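Local coordinates for transcriptional regulator, MerR family (Listeria monocytogenes str. 4b F2365, PDB 3GP4), which probably binds promoter DNA as a dimer and regulates transcription, as members of the MerR family do, at residues D67-A70 with L71-G75; R82-L85 with L86-Q89; Q89-E92 with L93-I97. All coordinates share one frame; numbering follows the deposited sequence.

Contact 1 (D67-A70 with L71-G75)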
loop_
_atom_site.group_PDB
_atom_site.type_symbol
_atom_site.label_atom_id
_atom_site.label_comp_id
_atom_site.label_asym_id
_atom_site.label_seq_id
_atom_site.Cartn_x
_atom_site.Cartn_y
_atom_site.Cartn_z
ATOM N N ASP A 67 8.981 19.420 1.950
ATOM C CA ASP A 67 9.027 20.303 3.159
ATOM C C ASP A 67 10.138 19.897 4.101
ATOM O O ASP A 67 10.811 20.766 4.674
ATOM C CB ASP A 67 7.716 20.277 3.999
ATOM C CG ASP A 67 6.644 21.216 3.485
ATOM O OD1 ASP A 67 6.800 21.810 2.400
ATOM O OD2 ASP A 67 5.610 21.356 4.181
ATOM N N TYR A 68 10.305 18.591 4.284
ATOM C CA TYR A 68 11.297 18.044 5.213
ATOM C C TYR A 68 12.707 18.402 4.764
ATOM O O TYR A 68 13.517 18.921 5.563
ATOM C CB TYR A 68 11.139 16.520 5.338
ATOM C CG TYR A 68 12.166 15.903 6.252
ATOM C CD1 TYR A 68 12.013 15.954 7.621
ATOM C CD2 TYR A 68 13.302 15.281 5.729
ATOM C CE1 TYR A 68 12.956 15.394 8.477
ATOM C CE2 TYR A 68 14.260 14.723 6.576
ATOM C CZ TYR A 68 14.064 14.781 7.958
ATOM O OH TYR A 68 15.000 14.226 8.823
ATOM N N LEU A 69 13.004 18.158 3.488
ATOM C CA LEU A 69 14.283 18.634 2.934
ATOM C C LEU A 69 14.461 20.166 3.027
ATOM O O LEU A 69 15.548 20.626 3.445
ATOM C CB LEU A 69 14.506 18.146 1.502
ATOM C CG LEU A 69 15.881 18.585 0.987
ATOM C CD1 LEU A 69 17.012 17.926 1.760
ATOM C CD2 LEU A 69 15.980 18.244 -0.444
ATOM N N ALA A 70 13.438 20.940 2.657
ATOM C CA ALA A 70 13.461 22.413 2.826
ATOM C C ALA A 70 13.824 22.855 4.255
ATOM O O ALA A 70 14.691 23.731 4.433
ATOM C CB ALA A 70 12.141 23.071 2.357
ATOM N N LEU A 71 13.162 22.278 5.259
ATOM C CA LEU A 71 13.526 22.527 6.672
ATOM C C LEU A 71 14.984 22.190 6.977
ATOM O O LEU A 71 15.736 23.028 7.549
ATOM C CB LEU A 71 12.590 21.772 7.621
ATOM C CG LEU A 71 11.125 22.230 7.661
ATOM C CD1 LEU A 71 10.223 21.206 8.333
ATOM C CD2 LEU A 71 10.948 23.607 8.369
ATOM N N PHE A 72 15.386 20.976 6.588
ATOM C CA PHE A 72 16.769 20.531 6.706
ATOM C C PHE A 72 17.766 21.539 6.116
ATOM O O PHE A 72 18.775 21.891 6.764
ATOM C CB PHE A 72 16.929 19.129 6.079
ATOM C CG PHE A 72 18.369 18.683 5.939
ATOM C CD1 PHE A 72 19.060 18.188 7.036
ATOM C CD2 PHE A 72 19.026 18.777 4.717
ATOM C CE1 PHE A 72 20.392 17.787 6.919
ATOM C CE2 PHE A 72 20.354 18.363 4.578
ATOM C CZ PHE A 72 21.031 17.861 5.688
ATOM N N ARG A 73 17.477 22.048 4.927
ATOM C CA ARG A 73 18.390 22.986 4.284
ATOM C C ARG A 73 18.450 24.344 4.997
ATOM O O ARG A 73 19.497 25.003 5.008
ATOM C CB ARG A 73 18.108 23.095 2.777
ATOM C CG ARG A 73 18.559 21.795 2.042
ATOM C CD ARG A 73 18.668 21.940 0.529
ATOM N NE ARG A 73 19.582 23.016 0.147
ATOM C CZ ARG A 73 19.402 23.824 -0.893
ATOM N NH1 ARG A 73 18.351 23.676 -1.689
ATOM N NH2 ARG A 73 20.280 24.790 -1.145
ATOM N N GLU A 74 17.342 24.735 5.611
ATOM C CA GLU A 74 17.249 25.995 6.369
ATOM C C GLU A 74 18.127 26.032 7.626
ATOM O O GLU A 74 18.534 27.113 8.080
ATOM C CB GLU A 74 15.805 26.226 6.781
ATOM C CG GLU A 74 15.447 27.656 6.925
ATOM C CD GLU A 74 15.157 28.278 5.588
ATOM O OE1 GLU A 74 14.154 27.861 4.970
ATOM O OE2 GLU A 74 15.938 29.151 5.156
ATOM N N GLY A 75 18.382 24.872 8.211
ATOM C CA GLY A 75 19.308 24.799 9.324
ATOM C C GLY A 75 18.780 24.334 10.669
ATOM O O GLY A 75 17.631 23.898 10.833
#

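Contact 2 (R82-L85 with L86-Q89)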
loop_
_atom_site.group_PDB
_atom_site.type_symbol
_atom_site.label_atom_id
_atom_site.label_comp_id
_atom_site.label_asym_id
_atom_site.label_seq_id
_atom_site.Cartn_x
_atom_site.Cartn_y
_atom_site.Cartn_z
ATOM N N ARG A 82 10.998 19.719 12.051
ATOM C CA ARG A 82 11.259 18.470 11.351
ATOM C C ARG A 82 10.772 17.207 12.117
ATOM O O ARG A 82 10.263 16.287 11.484
ATOM C CB ARG A 82 12.727 18.364 10.979
ATOM C CG ARG A 82 13.074 19.037 9.699
ATOM C CD ARG A 82 14.581 18.876 9.417
ATOM N NE ARG A 82 15.369 19.938 10.087
ATOM C CZ ARG A 82 16.671 19.847 10.367
ATOM N NH1 ARG A 82 17.370 18.755 10.065
ATOM N NH2 ARG A 82 17.293 20.866 10.935
ATOM N N ALA A 83 10.944 17.152 13.444
ATOM C CA ALA A 83 10.483 16.005 14.225
ATOM C C ALA A 83 8.955 15.946 14.196
ATOM O O ALA A 83 8.389 14.849 14.060
ATOM C CB ALA A 83 10.978 16.012 15.670
ATOM N N GLU A 84 8.309 17.103 14.300
ATOM C CA GLU A 84 6.832 17.156 14.232
ATOM C C GLU A 84 6.298 16.656 12.881
ATOM O O GLU A 84 5.227 15.980 12.815
ATOM C CB GLU A 84 6.329 18.571 14.454
ATOM C CG GLU A 84 6.478 19.059 15.894
ATOM C CD GLU A 84 5.623 18.267 16.865
ATOM O OE1 GLU A 84 4.447 17.963 16.518
ATOM O OE2 GLU A 84 6.132 17.946 17.971
ATOM N N LEU A 85 7.003 17.051 11.816
ATOM C CA LEU A 85 6.652 16.623 10.444
ATOM C C LEU A 85 6.740 15.099 10.324
ATOM O O LEU A 85 5.760 14.451 9.884
ATOM C CB LEU A 85 7.544 17.326 9.412
ATOM C CG LEU A 85 7.341 17.129 7.895
ATOM C CD1 LEU A 85 8.020 18.257 7.153
ATOM C CD2 LEU A 85 7.905 15.802 7.358
ATOM N N LEU A 86 7.888 14.522 10.710
ATOM C CA LEU A 86 8.053 13.056 10.777
ATOM C C LEU A 86 6.977 12.354 11.644
ATOM O O LEU A 86 6.434 11.303 11.237
ATOM C CB LEU A 86 9.495 12.672 11.196
ATOM C CG LEU A 86 10.614 13.196 10.291
ATOM C CD1 LEU A 86 11.997 12.680 10.712
ATOM C CD2 LEU A 86 10.344 12.881 8.769
ATOM N N LYS A 87 6.642 12.937 12.806
ATOM C CA LYS A 87 5.643 12.345 13.707
ATOM C C LYS A 87 4.248 12.279 13.045
ATOM O O LYS A 87 3.525 11.251 13.211
ATOM C CB LYS A 87 5.575 13.090 15.056
ATOM C CG LYS A 87 6.748 12.746 15.996
ATOM C CD LYS A 87 6.882 13.727 17.177
ATOM C CE LYS A 87 8.284 13.693 17.802
ATOM N NZ LYS A 87 8.311 14.295 19.181
ATOM N N LYS A 88 3.879 13.338 12.325
ATOM C CA LYS A 88 2.586 13.418 11.572
ATOM C C LYS A 88 2.552 12.334 10.487
ATOM O O LYS A 88 1.535 11.608 10.313
ATOM C CB LYS A 88 2.482 14.789 10.895
ATOM C CG LYS A 88 1.095 15.373 10.763
ATOM C CD LYS A 88 0.892 16.372 11.959
ATOM C CE LYS A 88 1.721 17.669 11.774
ATOM N NZ LYS A 88 2.187 18.342 13.064
ATOM N N GLN A 89 3.652 12.235 9.742
ATOM C CA GLN A 89 3.771 11.198 8.679
ATOM C C GLN A 89 3.725 9.788 9.255
ATOM O O GLN A 89 3.132 8.863 8.641
ATOM C CB GLN A 89 5.055 11.394 7.855
ATOM C CG GLN A 89 5.033 12.651 7.022
ATOM C CD GLN A 89 3.853 12.650 6.042
ATOM O OE1 GLN A 89 3.641 11.670 5.316
ATOM N NE2 GLN A 89 3.071 13.723 6.048
HETATM O O HOH W 1 3.337 16.384 14.679
HETATM O O HOH W 2 8.470 17.206 18.050
HETATM O O HOH W 3 3.904 15.702 7.960
#

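Contact 3 (Q89-E92 with L93-I97)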
loop_
_atom_site.group_PDB
_atom_site.type_symbol
_atom_site.label_atom_id
_atom_site.label_comp_id
_atom_site.label_asym_id
_atom_site.label_seq_id
_atom_site.Cartn_x
_atom_site.Cartn_y
_atom_site.Cartn_z
ATOM N N GLN A 89 3.652 12.235 9.742
ATOM C CA GLN A 89 3.771 11.198 8.679
ATOM C C GLN A 89 3.725 9.788 9.255
ATOM O O GLN A 89 3.132 8.863 8.641
ATOM C CB GLN A 89 5.055 11.394 7.855
ATOM C CG GLN A 89 5.033 12.651 7.022
ATOM C CD GLN A 89 3.853 12.650 6.042
ATOM O OE1 GLN A 89 3.641 11.670 5.316
ATOM N NE2 GLN A 89 3.071 13.723 6.048
ATOM N N ARG A 90 4.333 9.630 10.435
ATOM C CA ARG A 90 4.339 8.354 11.166
ATOM C C ARG A 90 2.935 7.875 11.504
ATOM O O ARG A 90 2.573 6.698 11.218
ATOM C CB ARG A 90 5.211 8.479 12.436
ATOM C CG ARG A 90 5.721 7.154 13.039
ATOM C CD ARG A 90 4.652 6.346 13.846
ATOM N NE ARG A 90 5.295 5.159 14.417
ATOM C CZ ARG A 90 4.696 4.093 14.959
ATOM N NH1 ARG A 90 5.445 3.059 15.372
ATOM N NH2 ARG A 90 3.385 4.032 15.064
ATOM N N ILE A 91 2.144 8.775 12.099
ATOM C CA ILE A 91 0.722 8.475 12.425
ATOM C C ILE A 91 -0.034 7.991 11.167
ATOM O O ILE A 91 -0.744 6.960 11.206
ATOM C CB ILE A 91 0.041 9.713 13.036
ATOM C CG1 ILE A 91 0.532 9.905 14.477
ATOM C CG2 ILE A 91 -1.505 9.647 12.924
ATOM C CD1 ILE A 91 0.106 11.242 15.073
ATOM N N GLU A 92 0.122 8.735 10.077
ATOM C CA GLU A 92 -0.613 8.439 8.842
ATOM C C GLU A 92 -0.164 7.128 8.218
ATOM O O GLU A 92 -1.001 6.378 7.660
ATOM C CB GLU A 92 -0.511 9.596 7.850
ATOM C CG GLU A 92 -1.196 10.864 8.404
ATOM C CD GLU A 92 -1.038 12.099 7.544
ATOM O OE1 GLU A 92 -0.716 11.987 6.344
ATOM O OE2 GLU A 92 -1.265 13.207 8.078
ATOM N N LEU A 93 1.139 6.855 8.276
ATOM C CA LEU A 93 1.665 5.583 7.776
ATOM C C LEU A 93 1.156 4.434 8.661
ATOM O O LEU A 93 0.765 3.374 8.136
ATOM C CB LEU A 93 3.219 5.570 7.705
ATOM C CG LEU A 93 3.903 4.226 7.316
ATOM C CD1 LEU A 93 3.390 3.598 5.974
ATOM C CD2 LEU A 93 5.427 4.372 7.257
ATOM N N LYS A 94 1.189 4.625 9.983
ATOM C CA LYS A 94 0.698 3.577 10.915
ATOM C C LYS A 94 -0.775 3.286 10.614
ATOM O O LYS A 94 -1.173 2.116 10.575
ATOM C CB LYS A 94 0.839 3.989 12.387
ATOM C CG LYS A 94 0.186 3.009 13.424
ATOM C CD LYS A 94 0.818 1.613 13.258
ATOM C CE LYS A 94 0.763 0.747 14.555
ATOM N NZ LYS A 94 -0.592 0.235 14.865
ATOM N N ASN A 95 -1.561 4.331 10.387
ATOM C CA ASN A 95 -2.968 4.138 10.030
ATOM C C ASN A 95 -3.135 3.338 8.729
ATOM O O ASN A 95 -3.934 2.387 8.726
ATOM C CB ASN A 95 -3.744 5.442 10.044
ATOM C CG ASN A 95 -3.864 6.015 11.452
ATOM O OD1 ASN A 95 -3.619 5.305 12.429
ATOM N ND2 ASN A 95 -4.213 7.300 11.563
ATOM N N ARG A 96 -2.352 3.657 7.689
ATOM C CA ARG A 96 -2.352 2.882 6.420
ATOM C C ARG A 96 -2.030 1.403 6.609
ATOM O O ARG A 96 -2.736 0.511 6.052
ATOM C CB ARG A 96 -1.427 3.498 5.362
ATOM C CG ARG A 96 -1.947 4.796 4.734
ATOM C CD ARG A 96 -1.151 5.194 3.467
ATOM N NE ARG A 96 0.292 5.426 3.697
ATOM C CZ ARG A 96 0.806 6.557 4.198
ATOM N NH1 ARG A 96 0.016 7.546 4.571
ATOM N NH2 ARG A 96 2.120 6.687 4.346
ATOM N N ILE A 97 -0.986 1.133 7.396
ATOM C CA ILE A 97 -0.615 -0.248 7.741
ATOM C C ILE A 97 -1.764 -0.960 8.469
ATOM O O ILE A 97 -2.122 -2.123 8.128
ATOM C CB ILE A 97 0.699 -0.321 8.555
ATOM C CG1 ILE A 97 1.887 0.026 7.648
ATOM C CG2 ILE A 97 0.907 -1.706 9.215
ATOM C CD1 ILE A 97 3.177 0.377 8.430
HETATM O O HOH W 4 2.650 8.767 5.959
HETATM O O HOH W 5 0.340 10.436 4.515
#

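Contact 1 (D67-A70 with L71-G75)
Leu71, Ala70 and Leu69 carry most of this contact, which joins the last two turns of helix 62-74. Leu71 folds its side chain back over the preceding turn: CG lies beside its own backbone N (chi1 -67°), and that brings CG to 3.3 Å from Asp67 O. The same carbonyl accepts the backbone N-H of Leu71, at 2.9 Å from Leu71 N to Asp67 O; backbone and side chain of one residue both lie against it. Leu69 leans the other way, towards the C-terminal end of the helix. With CG opposite its backbone N (chi1 -176°), its CD1 methyl reaches 3.7 Å from Phe72 CD2, approaching the ring obliquely, and it also meets the aliphatic start of Arg73, 4.2 Å from CD1 to Arg73 CG. A branched apolar side chain suits this place, because beyond the helix Leu69 also packs on Trp48 and Pro29. In the MerR-type fold this helix belongs to the winged-helix DNA-binding part, and here it lies between helix 43-57 and the long helix 79-130. Phe72 accordingly meets the ring of Trp48 as well as Arg82, while the hydroxyl of Tyr68 is hydrogen-bonded to Tyr114 of the second subunit. Ala70 is exposed, and across the contact its CB meets just the neighbouring Leu71 N; its main part is played by its carbonyl oxygen, which takes the N-H of Glu74 at 3.1 Å from Ala70 O to Glu74 N. That bond is bent, 145° at the hydrogen, as the helix nears its end. Gly75 then leaves helical geometry with a positive phi, a conformation that glycine, having no CB to press on Glu74 O, takes readily; its N-H still reaches back to Leu71 O, 3.3 Å from Gly75 N.

Contact 2 (R82-L85 with L86-Q89)
Four successive i to i+4 backbone hydrogen bonds, from Leu86 N to Arg82 O through Gln89 N to Leu85 O, carry helix 79-130 from residues 82-85 into 86-89. On the outer side Glu84 sits between two lysines without touching either charge directly. The bend of its chain at chi2 (-65°) places the carboxylate between the two ammonium groups, standing off the helix, and two waters complete the links. One donates to Glu84 OE1 at 2.7 Å and also to Glu84 O, while accepting from Lys88 NZ at 2.8 Å, so it ties a carboxylate and a backbone carbonyl to one ammonium group. The other donates to Glu84 OE2 and accepts from Lys87 NZ, 3.1 Å from the water. The flexible lysine chains suit such bridging: Lys88 curls at chi2 and chi3 to bring its NZ over the turn, whereas Lys87 runs extended beyond CG, passing its CE 4.1 Å from Ala83 CB. The ammonium of Lys87 also forms a salt bridge with Asp115 of the second subunit. A third water joins Leu85 O to Gln89 NE2, 2.9 Å from the amide nitrogen, giving Leu85 O a second bond besides the N-H of Gln89. Leu86 is buried and meets Tyr68 of helix 62-74 and Ile111 of the second subunit; its CG lies 3.3 Å from Arg82 O, and its CD2 touches Leu85 CD2 at 4.1 Å. Small Ala83 is set against Tyr114 of the second subunit, and Arg82 sends its guanidinium to a salt bridge with Glu124 there. Ala83 and Leu86, flanked by the salt-bridging Arg82 and Lys87, face the second subunit while Glu84 and Lys88 are exposed, consistent with the dimerisation helix that MerR-family regulators pair as an antiparallel coiled coil.

Contact 3 (Q89-E92 with L93-I97)
Arg90 and Lys94 run alongside each other in the same direction on the flank of the long dimerisation helix that MerR-family proteins pair as an antiparallel coiled coil. Arg90 bends at chi2 (-77°), which lays its guanidinium along the next turn, with NH2 3.7 Å from Lys94 CB and meeting it obliquely. Only the aliphatic part of the lysine is touched, while each charged end has its own acid: Arg90 NE pairs with Asp108 of the second subunit, and Lys94 NZ with Asp98 one turn on. Arginine and lysine suit this flank, since both side chains pack on Leu104 of the second subunit while their ends find acids. Leu93 is buried and packs on the same Leu104, making this the close-packed side.

The outward side is looser. Ile91 and Asn95 form an exposed pair there, with Ile91 CG2 3.8 Å from Asn95 ND2. Glu92 and Arg96 are joined indirectly, by a water that donates to Glu92 OE1 at 2.6 Å and accepts from Arg96 NH1. Arg96 bends at chi3 (-60°), folding its guanidinium back so that one face lies over the carbonyl oxygen of Glu92, and it is also fixed through NH2 to Ala58 O in the loop between helix 43-57 and helix 62-74. A second water lies at the guanidinium edge, in plane, accepting from Arg96 NH2 at 2.7 Å and donating to both Gln89 O, at 2.7 Å, and Gln89 OE1, at 3.1 Å.

How the contacts relate
Following the chain from the N terminus, contact 1 comes first, ending helix 62-74 at the glycine that opens the turn into helix 79-130. Contact 2 follows on that helix, and contact 3 begins at Gln89, the residue on which contact 2 ends. All three are local and close no long loop, so none nests in or crosses another. Space brings contacts 1 and 2 together: their centres are about 12 Å apart, and Tyr68, Leu71 and Phe72 pack on Arg82 and Leu86, joining helix 62-74, probably part of the DNA-binding region, to helix 79-130. Contact 3, about 22 Å from contact 1 between centres, does not touch it. All three also reach the second subunit.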